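Local coordinates for acyl-CoA dehydrogenase domain protein Tcur3481 (Thermomonospora curvata, PDB 6WY9) that probably acts as an FAD-dependent acyl-CoA dehydrogenase, a flavoprotein oxidoreductase of the acyl-CoA dehydrogenase family, assembled from four chains, at residues Thr225-Ser236 and Ile273-Val284; Thr292-Ala300 and Gln352-Glu360. All coordinates share one frame; numbering follows the deposited sequence.

Interaction 1: Thr225-Ser236 and Ile273-Val284; sequences TALAAVQLGVAS and IEAMRVCLWQAV
With CG anti to the backbone N in both residues (chi1 176° in L232, 169° in L280), the two leucines send their methyls into the space between helix 215-248 and helix 260-288, where L232 CD2 meets L280 CD2 at 3.6 Å. These are neighbouring antiparallel helices of the C-terminal all-helical domain of the acyl-CoA dehydrogenase fold, packed knobs-into-holes where the axes of 225-236 and 273-284 approach to 9.9 Å. L232 enters the hole formed by I273, M276, R277 and L280; in return L280 fits among T225, A228, A229 and L232. The two methyls of L280 divide the work: CD1 rests on T225 O, 3.6 Å away, while CD2 reaches over the backbone of A229. Shortening L232 to an alanine removes both methyls and would probably open a gap beside L280 and leave one face of the R277 guanidinium without its apolar cover. That cover is CD1, 3.8 Å from R277 NH2, and it also touches I273 CG2. M276 bends at chi3 (74°), laying CE against L232 CA and the CG of Q231, whose amide nitrogen is bonded to the backbone oxygens of A304 and G337. Toward the other end of the contact, T225 and V284 cross at about a right angle, CG2 to CG2 3.8 Å, and the T225 hydroxyl is hydrogen-bonded to D221 O. No hydrogen bond joins the two segments. S236 OG instead turns back to L232 O at 2.9 Å, approaching one face of that carbonyl while S236 N comes to the opposite face.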
loop_
_atom_site.group_PDB
_atom_site.type_symbol
_atom_site.label_atom_id
_atom_site.label_comp_id
_atom_site.label_asym_id
_atom_site.label_seq_id
_atom_site.Cartn_x
_atom_site.Cartn_y
_atom_site.Cartn_z
ATOM N N THR B 225 18.341 -8.189 -13.904
ATOM C CA THR B 225 18.630 -6.813 -14.298
ATOM C C THR B 225 17.994 -6.511 -15.646
ATOM O O THR B 225 17.351 -5.478 -15.824
ATOM C CB THR B 225 20.154 -6.611 -14.322
ATOM O OG1 THR B 225 20.690 -6.909 -13.025
ATOM C CG2 THR B 225 20.533 -5.191 -14.695
ATOM N N ALA B 226 18.135 -7.436 -16.598
ATOM C CA ALA B 226 17.562 -7.242 -17.922
ATOM C C ALA B 226 16.030 -7.164 -17.863
ATOM O O ALA B 226 15.412 -6.338 -18.550
ATOM C CB ALA B 226 18.037 -8.390 -18.840
ATOM N N LEU B 227 15.399 -8.051 -17.084
ATOM C CA LEU B 227 13.953 -7.993 -16.968
ATOM C C LEU B 227 13.536 -6.660 -16.363
ATOM O O LEU B 227 12.530 -6.083 -16.759
ATOM C CB LEU B 227 13.426 -9.163 -16.104
ATOM C CG LEU B 227 13.440 -10.532 -16.804
ATOM C CD1 LEU B 227 13.451 -11.721 -15.721
ATOM C CD2 LEU B 227 12.244 -10.631 -17.776
ATOM N N ALA B 228 14.285 -6.180 -15.375
ATOM C CA ALA B 228 13.967 -4.873 -14.816
ATOM C C ALA B 228 14.113 -3.779 -15.865
ATOM O O ALA B 228 13.332 -2.827 -15.866
ATOM C CB ALA B 228 14.829 -4.591 -13.602
ATOM N N ALA B 229 15.065 -3.911 -16.803
ATOM C CA ALA B 229 15.163 -2.889 -17.854
ATOM C C ALA B 229 13.907 -2.865 -18.728
ATOM O O ALA B 229 13.380 -1.787 -19.057
ATOM C CB ALA B 229 16.420 -3.107 -18.710
ATOM N N VAL B 230 13.410 -4.045 -19.121
ATOM C CA VAL B 230 12.198 -4.092 -19.947
ATOM C C VAL B 230 11.031 -3.494 -19.169
ATOM O O VAL B 230 10.225 -2.713 -19.698
ATOM C CB VAL B 230 11.890 -5.547 -20.366
ATOM C CG1 VAL B 230 10.593 -5.604 -21.218
ATOM C CG2 VAL B 230 13.097 -6.190 -21.075
ATOM N N GLN B 231 10.928 -3.858 -17.891
ATOM C CA GLN B 231 9.814 -3.386 -17.089
ATOM C C GLN B 231 9.861 -1.876 -16.965
ATOM O O GLN B 231 8.821 -1.208 -16.949
ATOM C CB GLN B 231 9.850 -4.028 -15.692
ATOM C CG GLN B 231 8.567 -3.769 -14.858
ATOM C CD GLN B 231 7.441 -4.687 -15.271
ATOM O OE1 GLN B 231 7.206 -4.892 -16.472
ATOM N NE2 GLN B 231 6.737 -5.259 -14.283
ATOM N N LEU B 232 11.052 -1.329 -16.765
ATOM C CA LEU B 232 11.142 0.126 -16.727
ATOM C C LEU B 232 10.538 0.727 -17.996
ATOM O O LEU B 232 9.796 1.714 -17.926
ATOM C CB LEU B 232 12.601 0.555 -16.576
ATOM C CG LEU B 232 12.877 2.077 -16.625
ATOM C CD1 LEU B 232 12.145 2.870 -15.435
ATOM C CD2 LEU B 232 14.406 2.247 -16.584
ATOM N N GLY B 233 10.855 0.151 -19.168
ATOM C CA GLY B 233 10.322 0.693 -20.408
ATOM C C GLY B 233 8.817 0.489 -20.520
ATOM O O GLY B 233 8.078 1.401 -20.915
ATOM N N VAL B 234 8.330 -0.692 -20.126
ATOM C CA VAL B 234 6.883 -0.914 -20.100
ATOM C C VAL B 234 6.192 0.142 -19.241
ATOM O O VAL B 234 5.179 0.723 -19.641
ATOM C CB VAL B 234 6.548 -2.329 -19.595
ATOM C CG1 VAL B 234 5.018 -2.471 -19.415
ATOM C CG2 VAL B 234 7.107 -3.409 -20.610
ATOM N N ALA B 235 6.679 0.356 -18.022
ATOM C CA ALA B 235 5.965 1.275 -17.133
ATOM C C ALA B 235 6.023 2.699 -17.671
ATOM O O ALA B 235 5.039 3.441 -17.585
ATOM C CB ALA B 235 6.550 1.224 -15.710
ATOM N N SER B 236 7.187 3.102 -18.200
ATOM C CA SER B 236 7.349 4.433 -18.763
ATOM C C SER B 236 6.390 4.648 -19.930
ATOM O O SER B 236 5.733 5.690 -20.028
ATOM C CB SER B 236 8.804 4.628 -19.233
ATOM O OG SER B 236 9.687 4.558 -18.117
ATOM N N ILE B 273 8.538 4.909 -11.094
ATOM C CA ILE B 273 9.402 4.809 -12.261
ATOM C C ILE B 273 10.768 5.410 -11.954
ATOM O O ILE B 273 11.808 4.858 -12.340
ATOM C CB ILE B 273 8.740 5.475 -13.483
ATOM C CG1 ILE B 273 7.534 4.648 -13.981
ATOM C CG2 ILE B 273 9.800 5.784 -14.629
ATOM C CD1 ILE B 273 6.725 5.330 -15.129
ATOM N N GLU B 274 10.804 6.550 -11.262
ATOM C CA GLU B 274 12.123 7.109 -10.894
ATOM C C GLU B 274 12.893 6.156 -9.989
ATOM O O GLU B 274 14.104 5.964 -10.150
ATOM C CB GLU B 274 11.954 8.480 -10.233
ATOM C CG GLU B 274 11.528 9.457 -11.323
ATOM C CD GLU B 274 11.888 10.924 -11.101
ATOM O OE1 GLU B 274 11.959 11.405 -9.941
ATOM O OE2 GLU B 274 12.051 11.619 -12.122
ATOM N N ALA B 275 12.198 5.528 -9.046
ATOM C CA ALA B 275 12.836 4.565 -8.150
ATOM C C ALA B 275 13.345 3.339 -8.916
ATOM O O ALA B 275 14.467 2.875 -8.692
ATOM C CB ALA B 275 11.845 4.157 -7.070
ATOM N N MET B 276 12.493 2.782 -9.783
ATOM C CA MET B 276 12.873 1.676 -10.647
ATOM C C MET B 276 14.146 1.985 -11.401
ATOM O O MET B 276 15.058 1.158 -11.464
ATOM C CB MET B 276 11.732 1.410 -11.627
ATOM C CG MET B 276 10.554 0.732 -10.913
ATOM S SD MET B 276 9.004 0.922 -11.869
ATOM C CE MET B 276 9.460 -0.285 -13.137
ATOM N N ARG B 277 14.205 3.193 -11.972
ATOM C CA ARG B 277 15.306 3.593 -12.834
ATOM C C ARG B 277 16.615 3.738 -12.062
ATOM O O ARG B 277 17.664 3.270 -12.510
ATOM C CB ARG B 277 14.930 4.909 -13.568
ATOM C CG ARG B 277 16.108 5.437 -14.431
ATOM C CD ARG B 277 15.702 6.355 -15.635
ATOM N NE ARG B 277 14.475 7.105 -15.444
ATOM C CZ ARG B 277 13.373 6.969 -16.190
ATOM N NH1 ARG B 277 12.335 7.724 -15.932
ATOM N NH2 ARG B 277 13.300 6.088 -17.197
ATOM N N VAL B 278 16.606 4.390 -10.901
ATOM C CA VAL B 278 17.923 4.475 -10.256
ATOM C C VAL B 278 18.373 3.116 -9.723
ATOM O O VAL B 278 19.573 2.837 -9.654
ATOM C CB VAL B 278 17.948 5.550 -9.151
ATOM C CG1 VAL B 278 17.635 6.935 -9.769
ATOM C CG2 VAL B 278 17.007 5.169 -7.975
ATOM N N CYS B 279 17.450 2.251 -9.317
ATOM C CA CYS B 279 17.920 0.955 -8.842
ATOM C C CYS B 279 18.376 0.080 -9.995
ATOM O O CYS B 279 19.267 -0.747 -9.811
ATOM C CB CYS B 279 16.848 0.226 -8.062
ATOM S SG CYS B 279 16.382 1.087 -6.465
ATOM N N LEU B 280 17.730 0.187 -11.153
ATOM C CA LEU B 280 18.260 -0.500 -12.353
ATOM C C LEU B 280 19.719 -0.124 -12.600
ATOM O O LEU B 280 20.598 -0.983 -12.777
ATOM C CB LEU B 280 17.397 -0.133 -13.577
ATOM C CG LEU B 280 18.014 -0.587 -14.928
ATOM C CD1 LEU B 280 18.187 -2.100 -14.902
ATOM C CD2 LEU B 280 17.082 -0.127 -16.091
ATOM N N TRP B 281 20.002 1.168 -12.614
ATOM C CA TRP B 281 21.349 1.555 -13.003
ATOM C C TRP B 281 22.341 1.226 -11.904
ATOM O O TRP B 281 23.502 0.927 -12.189
ATOM C CB TRP B 281 21.334 3.024 -13.440
ATOM C CG TRP B 281 20.685 3.048 -14.836
ATOM C CD1 TRP B 281 19.396 3.426 -15.153
ATOM C CD2 TRP B 281 21.260 2.531 -16.059
ATOM N NE1 TRP B 281 19.168 3.239 -16.506
ATOM C CE2 TRP B 281 20.286 2.681 -17.078
ATOM C CE3 TRP B 281 22.514 1.990 -16.392
ATOM C CZ2 TRP B 281 20.522 2.305 -18.406
ATOM C CZ3 TRP B 281 22.752 1.621 -17.719
ATOM C CH2 TRP B 281 21.756 1.780 -18.706
ATOM N N GLN B 282 21.884 1.158 -10.658
ATOM C CA GLN B 282 22.773 0.662 -9.609
ATOM C C GLN B 282 23.124 -0.809 -9.836
ATOM O O GLN B 282 24.263 -1.234 -9.586
ATOM C CB GLN B 282 22.113 0.892 -8.239
ATOM C CG GLN B 282 22.906 0.376 -7.043
ATOM C CD GLN B 282 24.243 1.089 -6.891
ATOM O OE1 GLN B 282 24.358 2.278 -7.162
ATOM N NE2 GLN B 282 25.252 0.359 -6.472
ATOM N N ALA B 283 22.141 -1.616 -10.268
ATOM C CA ALA B 283 22.424 -3.019 -10.554
ATOM C C ALA B 283 23.427 -3.131 -11.685
ATOM O O ALA B 283 24.371 -3.919 -11.608
ATOM C CB ALA B 283 21.132 -3.755 -10.915
ATOM N N VAL B 284 23.258 -2.313 -12.734
ATOM C CA VAL B 284 24.203 -2.353 -13.861
ATOM C C VAL B 284 25.588 -1.950 -13.388
ATOM O O VAL B 284 26.579 -2.653 -13.626
ATOM C CB VAL B 284 23.710 -1.441 -15.011
ATOM C CG1 VAL B 284 24.780 -1.353 -16.136
ATOM C CG2 VAL B 284 22.329 -1.913 -15.524
#

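Interaction 2: Thr292-Ala300 and Gln352-Glu360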
loop_
_atom_site.group_PDB
_atom_site.type_symbol
_atom_site.label_atom_id
_atom_site.label_comp_id
_atom_site.label_asym_id
_atom_site.label_seq_id
_atom_site.Cartn_x
_atom_site.Cartn_y
_atom_site.Cartn_z
ATOM N N THR B 292 29.276 -9.470 -6.669
ATOM C CA THR B 292 28.726 -10.811 -6.818
ATOM C C THR B 292 27.773 -11.179 -5.692
ATOM O O THR B 292 27.455 -12.362 -5.523
ATOM C CB THR B 292 29.839 -11.859 -6.884
ATOM O OG1 THR B 292 30.512 -11.929 -5.620
ATOM C CG2 THR B 292 30.834 -11.490 -7.956
ATOM N N ASP B 293 27.321 -10.215 -4.906
ATOM C CA ASP B 293 26.496 -10.611 -3.783
ATOM C C ASP B 293 25.034 -10.771 -4.185
ATOM O O ASP B 293 24.276 -11.404 -3.449
ATOM C CB ASP B 293 26.635 -9.584 -2.680
ATOM C CG ASP B 293 26.312 -8.211 -3.183
ATOM O OD1 ASP B 293 27.160 -7.610 -3.882
ATOM O OD2 ASP B 293 25.171 -7.786 -2.973
ATOM N N GLY B 294 24.635 -10.232 -5.335
ATOM C CA GLY B 294 23.284 -10.346 -5.838
ATOM C C GLY B 294 22.275 -9.370 -5.279
ATOM O O GLY B 294 21.143 -9.340 -5.774
ATOM N N LYS B 295 22.622 -8.561 -4.270
ATOM C CA LYS B 295 21.592 -7.704 -3.665
ATOM C C LYS B 295 21.103 -6.642 -4.650
ATOM O O LYS B 295 19.909 -6.335 -4.690
ATOM C CB LYS B 295 22.099 -7.063 -2.374
ATOM C CG LYS B 295 22.272 -8.088 -1.231
ATOM C CD LYS B 295 22.428 -7.421 0.161
ATOM C CE LYS B 295 23.773 -6.753 0.331
ATOM N NZ LYS B 295 24.797 -7.779 0.635
ATOM N N ALA B 296 22.006 -6.009 -5.381
ATOM C CA ALA B 296 21.571 -4.885 -6.199
ATOM C C ALA B 296 20.613 -5.351 -7.296
ATOM O O ALA B 296 19.653 -4.652 -7.619
ATOM C CB ALA B 296 22.777 -4.149 -6.785
ATOM N N ALA B 297 20.881 -6.522 -7.892
ATOM C CA ALA B 297 20.011 -7.049 -8.937
ATOM C C ALA B 297 18.627 -7.390 -8.398
ATOM O O ALA B 297 17.618 -7.120 -9.065
ATOM C CB ALA B 297 20.683 -8.271 -9.585
ATOM N N LEU B 298 18.557 -7.957 -7.177
ATOM C CA LEU B 298 17.277 -8.264 -6.557
ATOM C C LEU B 298 16.498 -7.009 -6.197
ATOM O O LEU B 298 15.260 -7.019 -6.263
ATOM C CB LEU B 298 17.485 -9.136 -5.304
ATOM C CG LEU B 298 17.564 -10.653 -5.578
ATOM C CD1 LEU B 298 18.109 -11.426 -4.349
ATOM C CD2 LEU B 298 16.157 -11.191 -6.008
ATOM N N VAL B 299 17.189 -5.941 -5.772
ATOM C CA VAL B 299 16.515 -4.668 -5.526
ATOM C C VAL B 299 15.932 -4.133 -6.831
ATOM O O VAL B 299 14.770 -3.716 -6.879
ATOM C CB VAL B 299 17.472 -3.637 -4.872
ATOM C CG1 VAL B 299 16.874 -2.234 -4.908
ATOM C CG2 VAL B 299 17.761 -3.998 -3.398
ATOM N N ALA B 300 16.726 -4.135 -7.907
ATOM C CA ALA B 300 16.158 -3.668 -9.173
ATOM C C ALA B 300 14.962 -4.526 -9.564
ATOM O O ALA B 300 13.928 -4.006 -9.985
ATOM C CB ALA B 300 17.213 -3.676 -10.275
ATOM N N GLN B 352 11.928 -12.467 -0.112
ATOM C CA GLN B 352 12.473 -13.547 0.704
ATOM C C GLN B 352 13.943 -13.823 0.379
ATOM O O GLN B 352 14.781 -13.955 1.281
ATOM C CB GLN B 352 11.651 -14.813 0.528
ATOM C CG GLN B 352 12.173 -15.947 1.456
ATOM C CD GLN B 352 11.219 -17.112 1.439
ATOM O OE1 GLN B 352 10.096 -17.019 2.016
ATOM N NE2 GLN B 352 11.621 -18.235 0.767
ATOM N N ARG B 353 14.271 -13.918 -0.909
ATOM C CA ARG B 353 15.641 -14.145 -1.328
ATOM C C ARG B 353 16.549 -13.002 -0.876
ATOM O O ARG B 353 17.670 -13.231 -0.392
ATOM C CB ARG B 353 15.688 -14.316 -2.852
ATOM C CG ARG B 353 17.057 -14.802 -3.343
ATOM C CD ARG B 353 17.039 -15.149 -4.853
ATOM N NE ARG B 353 16.289 -16.384 -5.133
ATOM C CZ ARG B 353 16.738 -17.614 -4.862
ATOM N NH1 ARG B 353 15.996 -18.671 -5.141
ATOM N NH2 ARG B 353 17.918 -17.776 -4.287
ATOM N N LEU B 354 16.106 -11.758 -1.085
ATOM C CA LEU B 354 16.901 -10.616 -0.654
ATOM C C LEU B 354 17.092 -10.632 0.870
ATOM O O LEU B 354 18.166 -10.294 1.371
ATOM C CB LEU B 354 16.224 -9.311 -1.102
ATOM C CG LEU B 354 16.868 -7.969 -0.699
ATOM C CD1 LEU B 354 18.335 -7.841 -1.249
ATOM C CD2 LEU B 354 16.075 -6.834 -1.277
ATOM N N GLY B 355 16.047 -10.958 1.615
ATOM C CA GLY B 355 16.187 -11.012 3.063
ATOM C C GLY B 355 17.183 -12.057 3.549
ATOM O O GLY B 355 17.855 -11.854 4.581
ATOM N N ASP B 356 17.288 -13.191 2.833
ATOM C CA ASP B 356 18.282 -14.215 3.196
ATOM C C ASP B 356 19.696 -13.695 2.929
ATOM O O ASP B 356 20.608 -13.939 3.726
ATOM C CB ASP B 356 18.029 -15.503 2.392
ATOM C CG ASP B 356 16.788 -16.294 2.895
ATOM O OD1 ASP B 356 16.328 -16.027 4.032
ATOM O OD2 ASP B 356 16.293 -17.187 2.163
ATOM N N LEU B 357 19.890 -12.965 1.804
ATOM C CA LEU B 357 21.203 -12.391 1.504
ATOM C C LEU B 357 21.609 -11.359 2.543
ATOM O O LEU B 357 22.760 -11.331 2.991
ATOM C CB LEU B 357 21.189 -11.728 0.119
ATOM C CG LEU B 357 21.016 -12.672 -1.088
ATOM C CD1 LEU B 357 21.033 -11.881 -2.415
ATOM C CD2 LEU B 357 22.144 -13.739 -1.080
ATOM N N ILE B 358 20.673 -10.490 2.929
ATOM C CA ILE B 358 20.956 -9.510 3.983
ATOM C C ILE B 358 21.340 -10.221 5.284
ATOM O O ILE B 358 22.373 -9.916 5.904
ATOM C CB ILE B 358 19.735 -8.575 4.167
ATOM C CG1 ILE B 358 19.603 -7.674 2.921
ATOM C CG2 ILE B 358 19.788 -7.837 5.511
ATOM C CD1 ILE B 358 18.209 -6.971 2.769
ATOM N N ALA B 359 20.520 -11.199 5.709
ATOM C CA ALA B 359 20.815 -11.908 6.944
ATOM C C ALA B 359 22.172 -12.587 6.839
ATOM O O ALA B 359 22.990 -12.513 7.757
ATOM C CB ALA B 359 19.701 -12.923 7.284
ATOM N N GLU B 360 22.435 -13.255 5.710
ATOM C CA GLU B 360 23.704 -13.945 5.578
ATOM C C GLU B 360 24.863 -12.956 5.607
ATOM O O GLU B 360 25.900 -13.234 6.216
ATOM C CB GLU B 360 23.680 -14.797 4.305
ATOM C CG GLU B 360 22.781 -16.018 4.489
ATOM C CD GLU B 360 22.150 -16.564 3.170
ATOM O OE1 GLU B 360 22.601 -16.210 2.052
ATOM O OE2 GLU B 360 21.209 -17.387 3.280
#
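D293 OD2 is gripped twice by K295: the backbone N donates to it at 3.0 Å with an N-H...O angle of 156°, closing an Asx turn, and NZ adds a long ion pair at 3.6 Å. The amide comes in from above the carboxylate plane. G294, with its positive phi, occupies the N-cap position of helix 295-319, and just before it D293 O lies against L357 CD1. Across the contact the packing is apolar. L298 CD1 meets L357 CD1 at 3.5 Å and R353 CG at 3.7 Å, the L298 side chain crossing both at about a right angle. K295 lays its CG on L354 CD1 (3.9 Å) and slides past L357 in the opposite direction; bends at chi3 and chi4 then bring its ammonium back to D293. V299 CG2 closes the row on L354 CD2. R353 contributes its aliphatic stem, while its guanidinium forms a salt bridge with D130. Residues of a neighbouring subunit, a different protein, pack on K295, V299 and I358. Helix 347-362 is thus held against the start of helix 295-319 mainly by apolar contacts, with no hydrogen bond between the segments, the charged ends of K295 and R353 being directed to acidic partners that lie outside helix 347-362.

In the fold
Interaction 1 precedes interaction 2 along the chain, and their centres are about 17 Å apart. The first pairs helix 215-248 with helix 260-288; the second pairs the start of helix 295-319 with the C-terminal helix 347-362. Helix 260-288 is followed in the chain by helix 295-319, which touches both helices of interaction 1: V299 CG1 packs on C279 SG of helix 260-288, and A297 CB on T225 OG1 of helix 215-248, each at 3.7 Å. Helix 295-319 therefore sits against the first pair while carrying helix 347-362. Both contacts are structural packing away from the flavin-binding residues, the first buried, the second partly buried, and both within reach of a chain of another protein in the four-chain assembly.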